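Local coordinates for YfkN protein (Bacillus subtilis subsp. subtilis, PDB 3GVE) that belongs to the calcineurin-like phosphoesterase family of metal-binding proteins and carries a manganese and a magnesium ion side by side in one site, at residues Q9-L15 / V289-E295; T57-D61 / L99-A103; A208-I212 / G241-I246; V232-T237 / I272-V277; V267-T271 / D305-S309. One frame throughout, in Å; residues are numbered along the deposited sequence.

Interaction 1: Q9-L15 / V289-E295; sequences QVHLSIL and VIDLKLE
Ile-14 lays its CD1 methyl over two residues of the opposing strand, 4.1 Å from CD1 of Leu-292 and 4.2 Å from CG2 of Ile-290, whose side chain runs beside it and points the same way. Val-10, Leu-12 and Leu-294 share this apolar face. Leu-294 sets its CB 4.1 Å from CB of Val-10, and its CD1 methyl approaches CB of Leu-12. The backbones are locked in antiparallel register, with hydrogen-bonded pairs at Val-10 and Leu-294, Leu-12 and Leu-292, and Ile-14 and Ile-290, their N-H to O angles between 159° and 174°. The two strands form the centre of a four-stranded mixed sheet, one of the two sheets stacked in the beta-sandwich core of calcineurin-like phosphoesterases. The apolar face looks into that core, where Ile-212 of strand 210-215 meets Ile-14 and Pro-276 of strand 275-280 meets Ile-290. On the other face a polar cluster gathers at Asp-291, whose OD1 accepts two bonds. NE2 of His-11 donates to OD1 of Asp-291 at 2.8 Å from above the carboxylate plane, although the oxygen lies in the plane of the imidazole; OG of Ser-13 reaches the same OD1 at 2.9 Å nearly along the C-O axis. With CG of His-11 anti to the backbone N (chi1 176°), the ring lies lengthwise along the strand and spans the step to Asp-291. Asn-54 in turn hydrogen-bonds OG of Ser-13, a second-shell contact that positions the serine hydroxyl. Further along this face, CD2 of Leu-15 packs alongside Val-289, 4.0 Å from its CG2.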
# COMPACT_ATOMS: atom_id res chain seq x y z
N GLN A 9 -12.63 -0.80 42.62
CA GLN A 9 -12.52 -1.18 41.25
C GLN A 9 -11.14 -1.75 40.89
O GLN A 9 -10.19 -1.61 41.60
CB GLN A 9 -12.84 0.02 40.35
CG GLN A 9 -14.13 0.76 40.70
CD GLN A 9 -14.50 1.82 39.72
OE1 GLN A 9 -15.64 1.92 39.34
NE2 GLN A 9 -13.53 2.55 39.26
N VAL A 10 -11.09 -2.43 39.77
CA VAL A 10 -9.83 -2.79 39.07
C VAL A 10 -9.73 -1.96 37.77
O VAL A 10 -10.61 -1.99 36.96
CB VAL A 10 -9.79 -4.28 38.72
CG1 VAL A 10 -8.54 -4.59 37.95
CG2 VAL A 10 -9.87 -5.16 40.02
N HIS A 11 -8.63 -1.24 37.58
CA HIS A 11 -8.44 -0.55 36.31
C HIS A 11 -7.60 -1.47 35.42
O HIS A 11 -6.45 -1.68 35.70
CB HIS A 11 -7.77 0.80 36.54
CG HIS A 11 -7.45 1.55 35.28
ND1 HIS A 11 -6.51 2.55 35.24
CD2 HIS A 11 -7.94 1.44 34.02
CE1 HIS A 11 -6.44 3.04 34.01
NE2 HIS A 11 -7.29 2.37 33.25
N LEU A 12 -8.20 -2.01 34.37
CA LEU A 12 -7.51 -2.86 33.42
C LEU A 12 -7.31 -2.07 32.12
O LEU A 12 -8.23 -1.46 31.62
CB LEU A 12 -8.35 -4.12 33.17
CG LEU A 12 -7.81 -5.10 32.14
CD1 LEU A 12 -6.47 -5.66 32.60
CD2 LEU A 12 -8.81 -6.21 31.91
N SER A 13 -6.09 -2.05 31.60
CA SER A 13 -5.80 -1.39 30.33
C SER A 13 -5.46 -2.44 29.29
O SER A 13 -4.76 -3.39 29.57
CB SER A 13 -4.62 -0.44 30.48
OG SER A 13 -4.94 0.64 31.32
N ILE A 14 -5.97 -2.25 28.08
CA ILE A 14 -5.66 -3.14 26.98
C ILE A 14 -5.01 -2.31 25.89
O ILE A 14 -5.59 -1.36 25.42
CB ILE A 14 -6.95 -3.80 26.41
CG1 ILE A 14 -7.71 -4.57 27.49
CG2 ILE A 14 -6.60 -4.73 25.25
CD1 ILE A 14 -9.18 -4.70 27.17
N LEU A 15 -3.80 -2.68 25.51
CA LEU A 15 -3.08 -2.02 24.41
C LEU A 15 -3.15 -2.90 23.18
O LEU A 15 -3.04 -4.10 23.30
CB LEU A 15 -1.63 -1.80 24.81
CG LEU A 15 -1.39 -1.14 26.17
CD1 LEU A 15 0.11 -0.97 26.39
CD2 LEU A 15 -2.10 0.21 26.28
N VAL A 289 -5.87 1.91 22.78
CA VAL A 289 -5.86 1.87 24.24
C VAL A 289 -7.28 1.81 24.74
O VAL A 289 -8.05 2.71 24.51
CB VAL A 289 -5.15 3.13 24.84
CG1 VAL A 289 -5.10 3.05 26.37
CG2 VAL A 289 -3.74 3.29 24.27
N ILE A 290 -7.62 0.71 25.41
CA ILE A 290 -8.91 0.60 26.07
C ILE A 290 -8.73 0.51 27.58
O ILE A 290 -7.95 -0.28 28.07
CB ILE A 290 -9.69 -0.64 25.57
CG1 ILE A 290 -10.12 -0.41 24.12
CG2 ILE A 290 -10.86 -0.94 26.46
CD1 ILE A 290 -10.88 -1.58 23.50
N ASP A 291 -9.45 1.36 28.29
CA ASP A 291 -9.46 1.34 29.75
C ASP A 291 -10.79 0.78 30.22
O ASP A 291 -11.83 1.21 29.77
CB ASP A 291 -9.22 2.75 30.31
CG ASP A 291 -7.83 3.26 30.00
OD1 ASP A 291 -6.87 2.72 30.55
OD2 ASP A 291 -7.69 4.16 29.16
N LEU A 292 -10.71 -0.21 31.09
CA LEU A 292 -11.89 -0.79 31.75
C LEU A 292 -11.80 -0.53 33.24
O LEU A 292 -10.78 -0.80 33.85
CB LEU A 292 -11.96 -2.30 31.52
CG LEU A 292 -12.06 -2.78 30.06
CD1 LEU A 292 -12.15 -4.29 29.96
CD2 LEU A 292 -13.22 -2.09 29.33
N LYS A 293 -12.95 -0.10 33.80
CA LYS A 293 -13.05 -0.07 35.33
C LYS A 293 -14.01 -1.20 35.67
O LYS A 293 -15.17 -1.19 35.35
CB LYS A 293 -13.58 1.25 35.81
CG LYS A 293 -12.67 2.34 35.56
CD LYS A 293 -13.18 3.73 36.01
CE LYS A 293 -12.18 4.82 35.75
NZ LYS A 293 -12.74 6.23 36.19
N LEU A 294 -13.48 -2.19 36.23
CA LEU A 294 -14.15 -3.42 36.65
C LEU A 294 -14.57 -3.35 38.11
O LEU A 294 -13.85 -2.85 38.94
CB LEU A 294 -13.24 -4.64 36.47
CG LEU A 294 -12.48 -4.79 35.15
CD1 LEU A 294 -11.61 -6.02 35.23
CD2 LEU A 294 -13.48 -4.92 34.06
N GLU A 295 -15.75 -3.89 38.39
CA GLU A 295 -16.28 -3.90 39.76
C GLU A 295 -16.80 -5.27 40.09
O GLU A 295 -17.43 -5.88 39.25
CB GLU A 295 -17.40 -2.89 39.91
CG GLU A 295 -16.92 -1.57 40.39
CD GLU A 295 -18.00 -0.53 40.43
OE1 GLU A 295 -19.16 -0.89 40.64
OE2 GLU A 295 -17.69 0.65 40.25

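Interaction 2: T57-D61 / L99-A103; sequences TLLVD and LKYDA
OD2 of Asp-102 is gripped from two directions: the backbone N of Leu-59 donates to it at 2.8 Å through the anti lone pair, and a water that also bonds the carbonyl O of Thr-57 lies 2.7 Å from this OD2. The same aspartate returns a bond, its N reaching O of Leu-59 at 2.7 Å in the carbonyl plane. One residue thus holds both N and O of Leu-59; CG of Asp-102, anti to its carbonyl carbon (chi1 -63°), brings the carboxylate to the N. Two residues further on, N of Asp-61 donates to O of Ala-103 at 3.0 Å, as part of the single beta bridge between Val-60 and Ala-103. The apolar half of the contact is a CH-pi interaction. Leu-59 sets CG over the centre of the Tyr-101 ring, 3.6 Å from the centroid and only 10° off the normal, while its CD2 leans to the CD1 side of the ring. The ring edge turns to the backbone, with CE2 of Tyr-101 3.4 Å from the carbonyl carbon of Val-60. Thr-17 hydrogen-bonds both OH of Tyr-101 and OD1 of Asp-61, tying the two segments together through a third strand. The Schellman end of helix 91-98 at Lys-100 leads the chain to strand 57-61, which runs on toward Asp-64, a ligand of both the manganese and the magnesium ion in this calcineurin-like fold.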
# COMPACT_ATOMS: atom_id res chain seq x y z
N THR A 57 -1.91 -4.20 32.67
CA THR A 57 -1.93 -3.91 31.23
C THR A 57 -1.73 -5.18 30.40
O THR A 57 -0.81 -5.96 30.61
CB THR A 57 -0.86 -2.85 30.87
OG1 THR A 57 -1.20 -1.62 31.50
CG2 THR A 57 -0.82 -2.61 29.37
N LEU A 58 -2.64 -5.36 29.46
CA LEU A 58 -2.56 -6.44 28.49
C LEU A 58 -2.17 -5.84 27.14
O LEU A 58 -2.47 -4.69 26.88
CB LEU A 58 -3.92 -7.13 28.37
CG LEU A 58 -4.46 -7.67 29.69
CD1 LEU A 58 -5.89 -8.13 29.46
CD2 LEU A 58 -3.57 -8.82 30.21
N LEU A 59 -1.54 -6.66 26.30
CA LEU A 59 -1.09 -6.25 24.98
C LEU A 59 -1.52 -7.30 23.94
O LEU A 59 -1.21 -8.46 24.05
CB LEU A 59 0.43 -6.06 24.99
CG LEU A 59 1.10 -5.81 23.62
CD1 LEU A 59 0.63 -4.49 23.00
CD2 LEU A 59 2.62 -5.81 23.80
N VAL A 60 -2.25 -6.84 22.94
CA VAL A 60 -2.81 -7.74 21.92
C VAL A 60 -2.57 -7.23 20.52
O VAL A 60 -2.48 -6.04 20.29
CB VAL A 60 -4.34 -7.96 22.14
CG1 VAL A 60 -4.59 -8.52 23.55
CG2 VAL A 60 -5.12 -6.67 21.94
N ASP A 61 -2.47 -8.16 19.59
CA ASP A 61 -2.39 -7.81 18.17
C ASP A 61 -3.63 -8.29 17.44
O ASP A 61 -4.15 -9.36 17.74
CB ASP A 61 -1.17 -8.42 17.50
CG ASP A 61 -1.03 -7.97 16.07
OD1 ASP A 61 -0.70 -6.79 15.83
OD2 ASP A 61 -1.30 -8.77 15.19
N LEU A 99 8.27 -8.47 23.00
CA LEU A 99 7.41 -7.41 23.53
C LEU A 99 6.35 -7.95 24.49
O LEU A 99 5.55 -7.21 25.04
CB LEU A 99 6.72 -6.67 22.38
CG LEU A 99 7.60 -5.80 21.49
CD1 LEU A 99 6.81 -5.20 20.34
CD2 LEU A 99 8.25 -4.69 22.32
N LYS A 100 6.35 -9.26 24.67
CA LYS A 100 5.46 -9.93 25.63
C LYS A 100 3.98 -9.66 25.31
O LYS A 100 3.19 -9.29 26.17
CB LYS A 100 5.84 -9.57 27.08
CG LYS A 100 7.24 -10.06 27.43
CD LYS A 100 7.62 -9.69 28.86
CE LYS A 100 9.04 -10.13 29.16
NZ LYS A 100 9.24 -10.34 30.63
N TYR A 101 3.60 -9.87 24.05
CA TYR A 101 2.18 -9.86 23.70
C TYR A 101 1.44 -10.94 24.48
O TYR A 101 1.98 -12.00 24.75
CB TYR A 101 1.99 -10.09 22.21
CG TYR A 101 2.01 -8.81 21.40
CD1 TYR A 101 3.21 -8.16 21.13
CD2 TYR A 101 0.83 -8.24 20.93
CE1 TYR A 101 3.23 -6.98 20.40
CE2 TYR A 101 0.85 -7.06 20.18
CZ TYR A 101 2.05 -6.43 19.94
OH TYR A 101 2.11 -5.27 19.22
N ASP A 102 0.19 -10.65 24.84
CA ASP A 102 -0.66 -11.59 25.56
C ASP A 102 -1.56 -12.43 24.64
O ASP A 102 -1.98 -13.51 25.02
CB ASP A 102 -1.50 -10.85 26.60
CG ASP A 102 -0.65 -10.17 27.66
OD1 ASP A 102 -0.04 -10.88 28.46
OD2 ASP A 102 -0.58 -8.94 27.65
N ALA A 103 -1.87 -11.92 23.45
CA ALA A 103 -2.73 -12.62 22.50
C ALA A 103 -2.60 -12.02 21.12
O ALA A 103 -2.26 -10.84 21.02
CB ALA A 103 -4.19 -12.55 22.93
O HOH W 1 1.07 -7.34 29.06

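Interaction 3: A208-I212 / G241-I246; sequences ADVII and GIDAII
Asp-209 meets the second segment through solvent: one water bonds both the carbonyl O of Asp-209, at 2.9 Å, and OD1 of Asp-243, at 3.1 Å. The contact belongs to a beta-alpha-beta unit in which strand 210-215 leads through helix 232-238 to the parallel strand 244-247, part of the larger sheet of the calcineurin-like fold. Val-210 comes next, its CA 3.2 Å from OD2 of Asp-243. Ile-211 is clamped at both ends of its backbone. Its N donates to OD2 of Asp-243 at 2.8 Å, meeting the anti lone pair of that oxygen, and its O receives N of Asp-243 at 2.9 Å in the carbonyl plane, with a weak further bond from N of Ala-244. Asp-243 can play both parts because its CG lies anti to the carbonyl carbon (chi1 -58°), leaving the carboxylate beside its own N and facing the neighbouring strand. The side chain of Ile-211 curls round the carbonyl of Gly-241, with CB and CD1 both close to that oxygen, and also touches Met-203 of helix 192-205. Ile-212 then opens the regular parallel pairing opposite Ala-244; its side chain turns to the sandwich interior, where Ile-14 of strand 9-17 also touches it. There CG1 of Ile-212 lies 4.4 Å from CB of Ala-244, and its CG2 branch is 4.4 Å from CG1 of Ile-246.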
# COMPACT_ATOMS: atom_id res chain seq x y z
N ALA A 208 -14.92 -17.12 32.02
CA ALA A 208 -14.43 -15.81 31.60
C ALA A 208 -15.18 -14.68 32.30
O ALA A 208 -16.38 -14.64 32.26
CB ALA A 208 -14.54 -15.65 30.08
N ASP A 209 -14.43 -13.79 32.93
CA ASP A 209 -14.99 -12.59 33.56
C ASP A 209 -15.00 -11.38 32.62
O ASP A 209 -15.89 -10.55 32.68
CB ASP A 209 -14.19 -12.23 34.80
CG ASP A 209 -14.30 -13.26 35.89
OD1 ASP A 209 -15.45 -13.61 36.22
OD2 ASP A 209 -13.26 -13.68 36.38
N VAL A 210 -13.97 -11.29 31.79
CA VAL A 210 -13.80 -10.21 30.82
C VAL A 210 -13.50 -10.85 29.48
O VAL A 210 -12.67 -11.73 29.42
CB VAL A 210 -12.63 -9.29 31.21
CG1 VAL A 210 -12.36 -8.24 30.11
CG2 VAL A 210 -12.90 -8.61 32.55
N ILE A 211 -14.20 -10.43 28.44
CA ILE A 211 -14.01 -11.01 27.11
C ILE A 211 -13.55 -9.92 26.13
O ILE A 211 -14.22 -8.91 25.96
CB ILE A 211 -15.31 -11.70 26.59
CG1 ILE A 211 -15.61 -12.98 27.40
CG2 ILE A 211 -15.17 -12.04 25.10
CD1 ILE A 211 -16.91 -13.65 27.05
N ILE A 212 -12.40 -10.18 25.49
CA ILE A 212 -11.79 -9.20 24.51
C ILE A 212 -11.88 -9.82 23.15
O ILE A 212 -11.41 -10.97 22.93
CB ILE A 212 -10.34 -8.91 24.90
CG1 ILE A 212 -10.29 -8.26 26.30
CG2 ILE A 212 -9.75 -7.96 23.86
CD1 ILE A 212 -8.92 -8.26 26.91
N GLY A 241 -21.97 -10.04 25.96
CA GLY A 241 -20.86 -10.63 26.68
C GLY A 241 -19.46 -10.18 26.28
O GLY A 241 -18.52 -10.54 26.92
N ILE A 242 -19.35 -9.40 25.21
CA ILE A 242 -18.05 -8.85 24.82
C ILE A 242 -17.85 -7.54 25.57
O ILE A 242 -18.69 -6.66 25.54
CB ILE A 242 -17.97 -8.57 23.32
CG1 ILE A 242 -18.11 -9.88 22.54
CG2 ILE A 242 -16.66 -7.86 22.98
CD1 ILE A 242 -18.24 -9.72 21.01
N ASP A 243 -16.72 -7.44 26.25
CA ASP A 243 -16.40 -6.26 27.04
C ASP A 243 -15.52 -5.23 26.35
O ASP A 243 -15.46 -4.09 26.78
CB ASP A 243 -15.76 -6.68 28.36
CG ASP A 243 -16.67 -7.60 29.15
OD1 ASP A 243 -17.78 -7.18 29.51
OD2 ASP A 243 -16.30 -8.76 29.35
N ALA A 244 -14.82 -5.64 25.30
CA ALA A 244 -13.91 -4.75 24.56
C ALA A 244 -13.71 -5.32 23.18
O ALA A 244 -13.61 -6.52 23.04
CB ALA A 244 -12.59 -4.65 25.29
N ILE A 245 -13.61 -4.44 22.19
CA ILE A 245 -13.40 -4.84 20.80
C ILE A 245 -12.21 -4.10 20.20
O ILE A 245 -12.16 -2.89 20.20
CB ILE A 245 -14.64 -4.57 19.92
CG1 ILE A 245 -15.85 -5.36 20.46
CG2 ILE A 245 -14.36 -4.95 18.47
CD1 ILE A 245 -17.21 -4.90 19.85
N ILE A 246 -11.26 -4.87 19.69
CA ILE A 246 -10.20 -4.34 18.86
C ILE A 246 -10.64 -4.55 17.40
O ILE A 246 -10.99 -5.65 17.01
CB ILE A 246 -8.86 -5.06 19.10
CG1 ILE A 246 -8.54 -5.21 20.60
CG2 ILE A 246 -7.73 -4.34 18.35
CD1 ILE A 246 -8.65 -3.94 21.40
O HOH W 2 -17.80 -8.45 32.29

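Interaction 4: V232-T237 / I272-V277; sequences VFDLAT and INGIPV
Ala-236 and Ile-272 form the close-fitting part of this contact: CB of the alanine sits 3.6 Å from the carbonyl O of Ile-272 and 3.8 Å from its CG2, a fit made possible by the small side chain on the inner side of the helix. Ile-272 divides its two branches between positions a turn apart on the helix. With CG1 anti to the carbonyl carbon (chi1 -53°), CD1 is carried to CG1 of Val-232, 4.0 Å away, the two side chains crossing at about a right angle, while CG2 goes to Ala-236 and CD1 of Phe-233. Val-232 also meets Val-277 tip to tip through their CG1 methyls, 4.1 Å apart. Helix 232-238 is the connecting helix of a beta-alpha-beta crossover, and here it packs against a beta hairpin whose type I' turn runs from Ile-272 to Ile-275; Ile-245 of strand 244-247 touches both Ala-236 and Val-277. Toward the partly exposed end the packing gives way to a polar link. ND2 of Asn-273 donates to O of Ala-236 at 2.9 Å, almost straight at 177°, with the acceptor O in the amide plane of Asn-273 and the donor tilted 31° from the carbonyl plane of Ala-236. Thr-237 adds a looser touch there, its CG2 4.0 Å from CB of Asn-273, and bends OG1 back to bond O of Phe-233 at 2.7 Å.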
# COMPACT_ATOMS: atom_id res chain seq x y z
N VAL A 232 -18.02 -4.95 12.84
CA VAL A 232 -17.91 -4.50 14.23
C VAL A 232 -19.23 -3.94 14.81
O VAL A 232 -19.56 -4.19 15.95
CB VAL A 232 -16.77 -3.49 14.42
CG1 VAL A 232 -16.88 -2.82 15.80
CG2 VAL A 232 -15.41 -4.20 14.27
N PHE A 233 -19.96 -3.16 14.02
CA PHE A 233 -21.23 -2.61 14.51
C PHE A 233 -22.17 -3.74 14.92
O PHE A 233 -22.83 -3.67 15.92
CB PHE A 233 -21.88 -1.73 13.45
CG PHE A 233 -23.16 -1.09 13.89
CD1 PHE A 233 -23.17 0.14 14.52
CD2 PHE A 233 -24.37 -1.73 13.66
CE1 PHE A 233 -24.39 0.73 14.92
CE2 PHE A 233 -25.58 -1.14 14.05
CZ PHE A 233 -25.58 0.09 14.68
N ASP A 234 -22.21 -4.79 14.11
CA ASP A 234 -23.05 -5.95 14.39
C ASP A 234 -22.56 -6.79 15.57
O ASP A 234 -23.36 -7.26 16.36
CB ASP A 234 -23.22 -6.78 13.11
CG ASP A 234 -23.76 -5.95 11.96
OD1 ASP A 234 -24.80 -5.29 12.14
OD2 ASP A 234 -23.13 -5.91 10.93
N LEU A 235 -21.25 -6.95 15.71
CA LEU A 235 -20.70 -7.56 16.90
C LEU A 235 -21.14 -6.80 18.15
O LEU A 235 -21.57 -7.39 19.13
CB LEU A 235 -19.19 -7.56 16.85
CG LEU A 235 -18.55 -8.76 16.18
CD1 LEU A 235 -17.03 -8.51 16.12
CD2 LEU A 235 -18.84 -10.08 16.94
N ALA A 236 -21.05 -5.48 18.10
CA ALA A 236 -21.36 -4.67 19.28
C ALA A 236 -22.85 -4.69 19.63
O ALA A 236 -23.19 -4.57 20.79
CB ALA A 236 -20.89 -3.23 19.08
N THR A 237 -23.71 -4.83 18.62
CA THR A 237 -25.15 -4.70 18.84
C THR A 237 -25.90 -6.03 18.93
O THR A 237 -26.93 -6.09 19.58
CB THR A 237 -25.80 -3.83 17.74
OG1 THR A 237 -25.43 -4.33 16.46
CG2 THR A 237 -25.38 -2.35 17.88
N ILE A 272 -19.19 1.66 21.04
CA ILE A 272 -20.30 1.34 20.15
C ILE A 272 -21.21 0.44 20.98
O ILE A 272 -20.78 -0.59 21.48
CB ILE A 272 -19.82 0.63 18.86
CG1 ILE A 272 -18.72 1.44 18.16
CG2 ILE A 272 -21.03 0.39 17.92
CD1 ILE A 272 -18.20 0.79 16.89
N ASN A 273 -22.46 0.87 21.12
CA ASN A 273 -23.42 0.20 22.00
C ASN A 273 -22.86 -0.01 23.39
O ASN A 273 -23.08 -1.02 24.01
CB ASN A 273 -23.91 -1.12 21.41
CG ASN A 273 -25.12 -1.68 22.15
OD1 ASN A 273 -25.92 -0.94 22.70
ND2 ASN A 273 -25.23 -2.98 22.17
N GLY A 274 -22.10 0.97 23.87
CA GLY A 274 -21.58 0.95 25.22
C GLY A 274 -20.32 0.14 25.42
O GLY A 274 -19.83 0.08 26.50
N ILE A 275 -19.81 -0.46 24.35
CA ILE A 275 -18.60 -1.28 24.43
C ILE A 275 -17.44 -0.50 23.83
O ILE A 275 -17.58 0.02 22.74
CB ILE A 275 -18.80 -2.58 23.62
CG1 ILE A 275 -19.94 -3.40 24.24
CG2 ILE A 275 -17.52 -3.41 23.56
CD1 ILE A 275 -20.39 -4.58 23.40
N PRO A 276 -16.30 -0.43 24.52
CA PRO A 276 -15.17 0.30 23.95
C PRO A 276 -14.61 -0.44 22.73
O PRO A 276 -14.50 -1.66 22.72
CB PRO A 276 -14.14 0.33 25.09
CG PRO A 276 -14.48 -0.82 25.95
CD PRO A 276 -15.97 -1.04 25.83
N VAL A 277 -14.30 0.35 21.71
CA VAL A 277 -13.77 -0.14 20.45
C VAL A 277 -12.62 0.76 20.04
O VAL A 277 -12.72 1.97 20.14
CB VAL A 277 -14.84 -0.04 19.34
CG1 VAL A 277 -14.28 -0.50 17.99
CG2 VAL A 277 -16.08 -0.85 19.73

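Interaction 5: V267-T271 / D305-S309; sequences VEKGT and DSKGS
Bends at chi3 (79°) and chi4 (80°) fold the end of Lys-269 round to Asp-305, whose CG stands anti to its own backbone N (chi1 -165°) and so extends the carboxylate to meet it. The two side chains cross at about a right angle, and NZ of Lys-269 forms a salt bridge to OD1 of Asp-305 at 2.9 Å on the syn side of the carboxylate. A water bonded to the same ammonium also donates to the carbonyl O of Ser-306, at 3.0 Å, so the lysine holds segment 305-309 of strand 300-312 both directly and through solvent. The backbone contact is a single bond from N of Gly-308 to O of Lys-269 at 2.8 Å. CA of Lys-307 adds a C-H contact to that oxygen at 3.2 Å. Gly-270 and Gly-308 then face each other with their CA atoms 4.3 Å apart, where neither has a side chain, and CA of Gly-270 lies 3.5 Å from O of Gly-308. Gly-270 and Thr-271 both stand opposite Asn-266 as a G1 beta bulge, which closes the tight connection between strands 265-266 and 271-272. A second water takes a bond from NZ of Lys-307 and gives one each to O of Glu-268 and, at 2.7 Å, O of Gly-308. Chemically, the hairpin of one sheet is fastened to the edge strand of the other through an ion pair, one backbone hydrogen bond and two bridging waters, with little apolar packing, as would suit a partly solvated margin of the beta sandwich.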
# COMPACT_ATOMS: atom_id res chain seq x y z
N VAL A 267 -18.35 9.00 20.56
CA VAL A 267 -17.00 9.37 20.18
C VAL A 267 -16.14 9.76 21.36
O VAL A 267 -15.00 9.35 21.44
CB VAL A 267 -16.96 10.41 19.04
CG1 VAL A 267 -15.54 10.81 18.75
CG2 VAL A 267 -17.71 9.89 17.79
N GLU A 268 -16.71 10.52 22.27
CA GLU A 268 -15.97 10.96 23.44
C GLU A 268 -15.48 9.75 24.23
O GLU A 268 -14.33 9.71 24.63
CB GLU A 268 -16.83 11.90 24.30
CG GLU A 268 -17.25 13.20 23.58
CD GLU A 268 -16.05 13.97 23.04
OE1 GLU A 268 -15.90 14.11 21.82
OE2 GLU A 268 -15.22 14.41 23.84
N LYS A 269 -16.34 8.75 24.42
CA LYS A 269 -15.94 7.56 25.18
C LYS A 269 -15.29 6.48 24.34
O LYS A 269 -14.72 5.55 24.90
CB LYS A 269 -17.10 7.01 25.96
CG LYS A 269 -17.68 8.04 26.97
CD LYS A 269 -18.70 7.35 27.80
CE LYS A 269 -18.06 6.48 28.93
NZ LYS A 269 -17.61 7.20 30.14
N GLY A 270 -15.37 6.59 23.02
CA GLY A 270 -14.89 5.56 22.11
C GLY A 270 -15.64 4.28 22.25
O GLY A 270 -14.99 3.20 22.38
N THR A 271 -16.95 4.31 22.22
CA THR A 271 -17.79 3.11 22.36
C THR A 271 -18.81 2.90 21.25
O THR A 271 -19.26 3.88 20.66
CB THR A 271 -18.52 3.09 23.78
OG1 THR A 271 -19.36 4.24 23.83
CG2 THR A 271 -17.60 3.06 24.94
N ASP A 305 -17.16 1.29 33.95
CA ASP A 305 -16.88 2.43 33.07
C ASP A 305 -15.83 1.98 32.07
O ASP A 305 -15.12 1.04 32.33
CB ASP A 305 -16.37 3.64 33.88
CG ASP A 305 -16.42 4.96 33.10
OD1 ASP A 305 -17.09 5.05 32.08
OD2 ASP A 305 -15.78 5.93 33.55
N SER A 306 -15.76 2.65 30.92
CA SER A 306 -14.82 2.19 29.85
C SER A 306 -14.46 3.37 29.00
O SER A 306 -15.17 4.38 28.95
CB SER A 306 -15.47 1.12 29.01
OG SER A 306 -16.55 1.61 28.36
N LYS A 307 -13.37 3.27 28.27
CA LYS A 307 -13.01 4.28 27.28
C LYS A 307 -12.17 3.61 26.20
O LYS A 307 -11.33 2.78 26.55
CB LYS A 307 -12.20 5.38 27.96
CG LYS A 307 -11.81 6.55 27.06
CD LYS A 307 -11.00 7.58 27.85
CE LYS A 307 -10.32 8.58 26.96
NZ LYS A 307 -11.27 9.47 26.36
N GLY A 308 -12.38 3.96 24.92
CA GLY A 308 -11.49 3.59 23.82
C GLY A 308 -10.82 4.82 23.27
O GLY A 308 -11.52 5.83 22.99
N SER A 309 -9.53 4.78 23.07
CA SER A 309 -8.79 5.89 22.49
C SER A 309 -7.66 5.38 21.65
O SER A 309 -7.29 4.18 21.73
CB SER A 309 -8.23 6.77 23.62
OG SER A 309 -7.37 6.13 24.48
O HOH W 3 -11.90 8.34 23.93
O HOH W 4 -14.67 7.36 29.23

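Overall arrangement
From the N terminus, strand 9-17 waits for strand 286-297, so interaction 1 closes the longest loop and encloses interactions 2, 3 and 4. Interaction 2 closes first, joining strand 57-61 to the turn after helix 91-98, and adjoins interaction 1 through the pairing of strands 9-17 and 57-61. Interactions 3 and 4 cross, since helix 232-238 leaves before 241-246 returns; their strands 244-247 and 275-280 are sheet neighbours. Interaction 5 opens within the loop of interaction 4 and ends beyond interaction 1, crossing both. Interactions 1 and 3 press the two sheets together, and interaction 5 joins the sheets at 267-271 and 305-309.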